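Local coordinates for Atu0111 protein (Agrobacterium tumefaciens, PDB 2FSQ) that is of unknown function but carries a domain of the 2H phosphoesterase clan, so it may cleave phosphoester bonds, at residues A58-T62 with L209-A213; Q74-T78 with S184-F190. One frame throughout, in Å; residues are numbered along the deposited sequence. Where two conformers were deposited one is given.

Contact 1: residues A58-T62 with L209-A213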
loop_
_atom_site.group_PDB
_atom_site.type_symbol
_atom_site.label_atom_id
_atom_site.label_comp_id
_atom_site.label_asym_id
_atom_site.label_seq_id
_atom_site.Cartn_x
_atom_site.Cartn_y
_atom_site.Cartn_z
ATOM N N ALA A 58 2.632 15.223 -8.595
ATOM C CA ALA A 58 3.601 14.405 -9.311
ATOM C C ALA A 58 3.103 12.953 -9.439
ATOM O O ALA A 58 3.190 12.334 -10.521
ATOM C CB ALA A 58 4.948 14.446 -8.609
ATOM N N ILE A 59 2.565 12.417 -8.342
ATOM C CA ILE A 59 2.116 11.028 -8.330
ATOM C C ILE A 59 0.893 10.863 -9.230
ATOM O O ILE A 59 0.781 9.864 -9.962
ATOM C CB ILE A 59 1.828 10.554 -6.890
ATOM C CG1 ILE A 59 3.165 10.438 -6.131
ATOM C CG2 ILE A 59 1.077 9.213 -6.910
ATOM C CD1 ILE A 59 3.027 10.218 -4.628
ATOM N N VAL A 60 0.027 11.869 -9.217
ATOM C CA VAL A 60 -1.165 11.851 -10.057
ATOM C C VAL A 60 -0.776 11.875 -11.542
ATOM O O VAL A 60 -1.406 11.205 -12.357
ATOM C CB VAL A 60 -2.146 12.961 -9.668
ATOM C CG1 VAL A 60 -3.277 13.087 -10.695
ATOM C CG2 VAL A 60 -2.750 12.674 -8.288
ATOM N N SER A 61 0.285 12.605 -11.893
ATOM C CA SER A 61 0.798 12.575 -13.269
ATOM C C SER A 61 1.309 11.198 -13.688
ATOM O O SER A 61 1.059 10.748 -14.808
ATOM C CB SER A 61 1.892 13.622 -13.466
ATOM O OG SER A 61 1.346 14.922 -13.446
ATOM N N THR A 62 2.030 10.536 -12.786
ATOM C CA THR A 62 2.514 9.177 -13.037
ATOM C C THR A 62 1.316 8.250 -13.266
ATOM O O THR A 62 1.272 7.489 -14.232
ATOM C CB THR A 62 3.359 8.673 -11.843
ATOM O OG1 THR A 62 4.421 9.607 -11.579
ATOM C CG2 THR A 62 3.917 7.265 -12.095
ATOM N N LEU A 209 9.322 11.258 -11.860
ATOM C CA LEU A 209 8.749 11.319 -10.524
ATOM C C LEU A 209 9.805 11.630 -9.459
ATOM O O LEU A 209 9.554 12.434 -8.552
ATOM C CB LEU A 209 8.032 9.997 -10.205
ATOM C CG LEU A 209 7.366 9.889 -8.848
ATOM C CD1 LEU A 209 6.304 10.953 -8.649
ATOM C CD2 LEU A 209 6.753 8.515 -8.709
ATOM N N ARG A 210 10.970 10.990 -9.560
ATOM C CA ARG A 210 12.073 11.229 -8.618
ATOM C C ARG A 210 12.540 12.682 -8.622
ATOM O O ARG A 210 12.908 13.233 -7.579
ATOM C CB ARG A 210 13.249 10.297 -8.904
ATOM C CG ARG A 210 13.016 8.859 -8.454
ATOM C CD ARG A 210 14.215 7.988 -8.812
ATOM N NE ARG A 210 15.343 8.286 -7.938
ATOM C CZ ARG A 210 16.618 8.323 -8.317
ATOM N NH1 ARG A 210 16.958 8.085 -9.585
ATOM N NH2 ARG A 210 17.558 8.600 -7.421
ATOM N N VAL A 211 12.514 13.313 -9.790
ATOM C CA VAL A 211 12.852 14.735 -9.880
ATOM C C VAL A 211 11.750 15.624 -9.311
ATOM O O VAL A 211 12.025 16.595 -8.599
ATOM C CB VAL A 211 13.184 15.145 -11.336
ATOM C CG1 VAL A 211 13.335 16.667 -11.460
ATOM C CG2 VAL A 211 14.461 14.441 -11.810
ATOM N N ALA A 212 10.502 15.300 -9.630
ATOM C CA ALA A 212 9.372 16.127 -9.211
ATOM C C ALA A 212 9.063 15.987 -7.732
ATOM O O ALA A 212 8.538 16.921 -7.104
ATOM C CB ALA A 212 8.131 15.791 -10.025
ATOM N N ALA A 213 9.362 14.809 -7.175
ATOM C CA ALA A 213 9.045 14.509 -5.777
ATOM C C ALA A 213 10.218 13.727 -5.189
ATOM O O ALA A 213 10.109 12.523 -4.971
ATOM C CB ALA A 213 7.747 13.691 -5.674
#
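Contact 1 joins two helices through three alanines, L209 and I59, with T62 alongside. A58 lies on helix 54-67 and faces the C-terminal end of helix 195-212. Its CB is 3.7 Å from L209 CD1, 3.7 Å from A212 CB and 4.1 Å from A213 CB. With alanines on both sides the backbones come close: the CA atoms of A58 and A212 are 6.0 Å apart. The L209 CD1 methyl also lies 4.1 Å from I59 CG1, so it packs against two neighbouring residues. Both helices lie on the antiparallel sheet that includes strands 133-139 and 142-147, a layering consistent with the alpha/beta fold of 2H-clan proteins. I59 and L209 both touch M143 of that sheet, and L209 also reaches V135. T62, the polar side chain here, lies one helical turn after A58. Its OG1 is 3.7 Å from L209 CD1, a van der Waals approach, and its side chain also touches L138. Backbone hydrogen bonds hold each segment: T62 N to A58 O at 3.1 Å, and A213 N to L209 O at 2.8 Å. A213 is the first residue to leave helical geometry, yet its methyl still points toward A58.

Contact 2: residues Q74-T78 with S184-F190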
loop_
_atom_site.group_PDB
_atom_site.type_symbol
_atom_site.label_atom_id
_atom_site.label_comp_id
_atom_site.label_asym_id
_atom_site.label_seq_id
_atom_site.Cartn_x
_atom_site.Cartn_y
_atom_site.Cartn_z
ATOM N N GLN A 74 -6.958 -3.558 -17.591
ATOM C CA GLN A 74 -6.683 -4.773 -16.804
ATOM C C GLN A 74 -6.228 -4.462 -15.383
ATOM O O GLN A 74 -5.785 -5.360 -14.666
ATOM C CB GLN A 74 -5.605 -5.605 -17.488
ATOM C CG GLN A 74 -5.906 -5.974 -18.930
ATOM C CD GLN A 74 -4.800 -6.812 -19.542
ATOM O OE1 GLN A 74 -4.397 -7.852 -19.007
ATOM N NE2 GLN A 74 -4.334 -6.384 -20.686
ATOM N N LEU A 75 -6.333 -3.196 -15.005
ATOM C CA LEU A 75 -5.905 -2.699 -13.696
ATOM C C LEU A 75 -7.078 -2.049 -13.003
ATOM O O LEU A 75 -7.947 -1.469 -13.655
ATOM C CB LEU A 75 -4.797 -1.660 -13.871
ATOM C CG LEU A 75 -3.502 -2.131 -14.522
ATOM C CD1 LEU A 75 -2.545 -0.949 -14.696
ATOM C CD2 LEU A 75 -2.832 -3.194 -13.680
ATOM N N ALA A 76 -7.130 -2.175 -11.682
ATOM C CA ALA A 76 -8.160 -1.532 -10.882
ATOM C C ALA A 76 -7.502 -0.405 -10.113
ATOM O O ALA A 76 -6.742 -0.635 -9.150
ATOM C CB ALA A 76 -8.805 -2.513 -9.922
ATOM N N PHE A 77 -7.737 0.826 -10.562
ATOM C CA PHE A 77 -7.113 1.995 -9.940
ATOM C C PHE A 77 -7.930 2.438 -8.742
ATOM O O PHE A 77 -9.165 2.483 -8.800
ATOM C CB PHE A 77 -7.006 3.161 -10.949
ATOM C CG PHE A 77 -5.918 2.977 -11.969
ATOM C CD1 PHE A 77 -4.668 3.584 -11.807
ATOM C CD2 PHE A 77 -6.134 2.180 -13.087
ATOM C CE1 PHE A 77 -3.668 3.400 -12.755
ATOM C CE2 PHE A 77 -5.154 2.001 -14.036
ATOM C CZ PHE A 77 -3.914 2.604 -13.877
ATOM N N THR A 78 -7.236 2.777 -7.665
ATOM C CA THR A 78 -7.859 3.292 -6.459
ATOM C C THR A 78 -8.045 4.817 -6.598
ATOM O O THR A 78 -7.374 5.459 -7.405
ATOM C CB THR A 78 -6.957 2.974 -5.259
ATOM O OG1 THR A 78 -5.655 3.516 -5.524
ATOM C CG2 THR A 78 -6.814 1.463 -5.102
ATOM N N SER A 184 -2.681 0.767 -8.240
ATOM C CA SER A 184 -3.683 -0.118 -8.847
ATOM C C SER A 184 -3.492 -1.539 -8.371
ATOM O O SER A 184 -2.461 -1.881 -7.781
ATOM C CB SER A 184 -3.590 -0.099 -10.381
ATOM O OG SER A 184 -2.499 -0.867 -10.843
ATOM N N TYR A 185 -4.489 -2.366 -8.672
ATOM C CA TYR A 185 -4.381 -3.810 -8.520
ATOM C C TYR A 185 -4.450 -4.459 -9.887
ATOM O O TYR A 185 -5.229 -4.032 -10.742
ATOM C CB TYR A 185 -5.528 -4.336 -7.657
ATOM C CG TYR A 185 -5.347 -4.026 -6.198
ATOM C CD1 TYR A 185 -4.784 -4.977 -5.341
ATOM C CD2 TYR A 185 -5.686 -2.783 -5.676
ATOM C CE1 TYR A 185 -4.576 -4.695 -4.008
ATOM C CE2 TYR A 185 -5.482 -2.493 -4.322
ATOM C CZ TYR A 185 -4.919 -3.457 -3.506
ATOM O OH TYR A 185 -4.723 -3.195 -2.178
ATOM N N ILE A 186 -3.690 -5.529 -10.070
ATOM C CA ILE A 186 -3.775 -6.304 -11.310
ATOM C C ILE A 186 -5.077 -7.117 -11.290
ATOM O O ILE A 186 -5.297 -7.923 -10.380
ATOM C CB ILE A 186 -2.596 -7.282 -11.451
ATOM C CG1 ILE A 186 -1.262 -6.562 -11.230
ATOM C CG2 ILE A 186 -2.674 -8.027 -12.792
ATOM C CD1 ILE A 186 -0.911 -5.600 -12.300
ATOM N N VAL A 187 -5.937 -6.895 -12.286
ATOM C CA VAL A 187 -7.176 -7.663 -12.428
ATOM C C VAL A 187 -6.990 -8.899 -13.305
ATOM O O VAL A 187 -7.535 -9.972 -12.994
ATOM C CB VAL A 187 -8.304 -6.777 -12.989
ATOM C CG1 VAL A 187 -9.627 -7.559 -13.049
ATOM C CG2 VAL A 187 -8.451 -5.529 -12.145
ATOM N N SER A 188 -6.224 -8.744 -14.392
ATOM C CA SER A 188 -5.852 -9.869 -15.258
ATOM C C SER A 188 -4.416 -9.709 -15.696
ATOM O O SER A 188 -3.955 -8.585 -15.875
ATOM C CB SER A 188 -6.775 -9.997 -16.478
ATOM O OG SER A 188 -6.784 -8.822 -17.277
ATOM N N TRP A 189 -3.706 -10.827 -15.824
ATOM C CA TRP A 189 -2.276 -10.790 -16.132
ATOM C C TRP A 189 -2.031 -10.215 -17.524
ATOM O O TRP A 189 -2.888 -10.304 -18.404
ATOM C CB TRP A 189 -1.651 -12.190 -15.970
ATOM C CG TRP A 189 -1.880 -12.807 -14.600
ATOM C CD1 TRP A 189 -2.568 -13.966 -14.330
ATOM C CD2 TRP A 189 -1.440 -12.301 -13.335
ATOM N NE1 TRP A 189 -2.578 -14.207 -12.975
ATOM C CE2 TRP A 189 -1.883 -13.214 -12.339
ATOM C CE3 TRP A 189 -0.683 -11.190 -12.941
ATOM C CZ2 TRP A 189 -1.625 -13.024 -10.975
ATOM C CZ3 TRP A 189 -0.423 -11.002 -11.579
ATOM C CH2 TRP A 189 -0.890 -11.924 -10.613
ATOM N N PHE A 190 -0.866 -9.596 -17.704
ATOM C CA PHE A 190 -0.528 -8.926 -18.962
ATOM C C PHE A 190 0.081 -9.901 -19.953
ATOM O O PHE A 190 0.927 -10.717 -19.583
ATOM C CB PHE A 190 0.514 -7.816 -18.722
ATOM C CG PHE A 190 -0.032 -6.547 -18.114
ATOM C CD1 PHE A 190 -1.214 -6.522 -17.366
ATOM C CD2 PHE A 190 0.696 -5.367 -18.243
ATOM C CE1 PHE A 190 -1.666 -5.332 -16.799
ATOM C CE2 PHE A 190 0.255 -4.187 -17.686
ATOM C CZ PHE A 190 -0.935 -4.168 -16.955
#
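Q74 has the largest area buried here. Its carbonyl O accepts a hydrogen bond from V187 N at 2.8 Å and a weak one from S188 N at 3.4 Å. The end of its side chain lies against the loop S188-F190. L75 comes next. Its CA is 3.3 Å from Y185 O in a CA-H...O contact, and its CD2 packs at 3.4 Å on I186 CD1 and 3.9 Å from F190 CZ. The strands form their own two-stranded antiparallel sheet, joining the segment after helix 54-67 to the one before helix 195-212. A76 and Y185 are its hydrogen-bonded pair, with A76 N to Y185 O at 2.8 Å and Y185 N to A76 O at 2.9 Å. L75 with I186 and F77 with S184 are non-hydrogen-bonded pairs on one face. That face lies against the helices: L75 and F190 meet W198 of helix 195-212, and F77 packs on R63, F66 and L67 of helix 54-67. S184 CA approaches A76 O at 3.1 Å. Its CB makes a CH-pi contact over the F77 ring face, 4.1 Å from the centroid, while its OG is hydrogen-bonded to P140 O. On the other face, A76 CB meets V187 CG2 at 3.8 Å. Y185 points that way too; its OH is hydrogen-bonded to R30 NH1, and the nearest atoms of its side chain and a bound acetic acid, probably from the crystallisation liquor, are about 4 Å apart.

How the contacts relate
From the N terminus, the chain passes through strand 42-48 and enters helix 54-67, which supplies the first segment of contact 1. A short connection leads to strand 75-77, the first side of contact 2. About a hundred residues later, strand 184-186 returns to close contact 2. After the loop 187-194 comes helix 195-212, whose C-terminal end closes contact 1. Contact 2 is therefore nested inside the loop of contact 1. Their centres are 21 Å apart and they do not touch. Helix 54-67 precedes strand 75-77, and strand 184-186 precedes helix 195-212, so the same two helix-strand units are joined twice, helix to helix in contact 1 and strand to strand in contact 2.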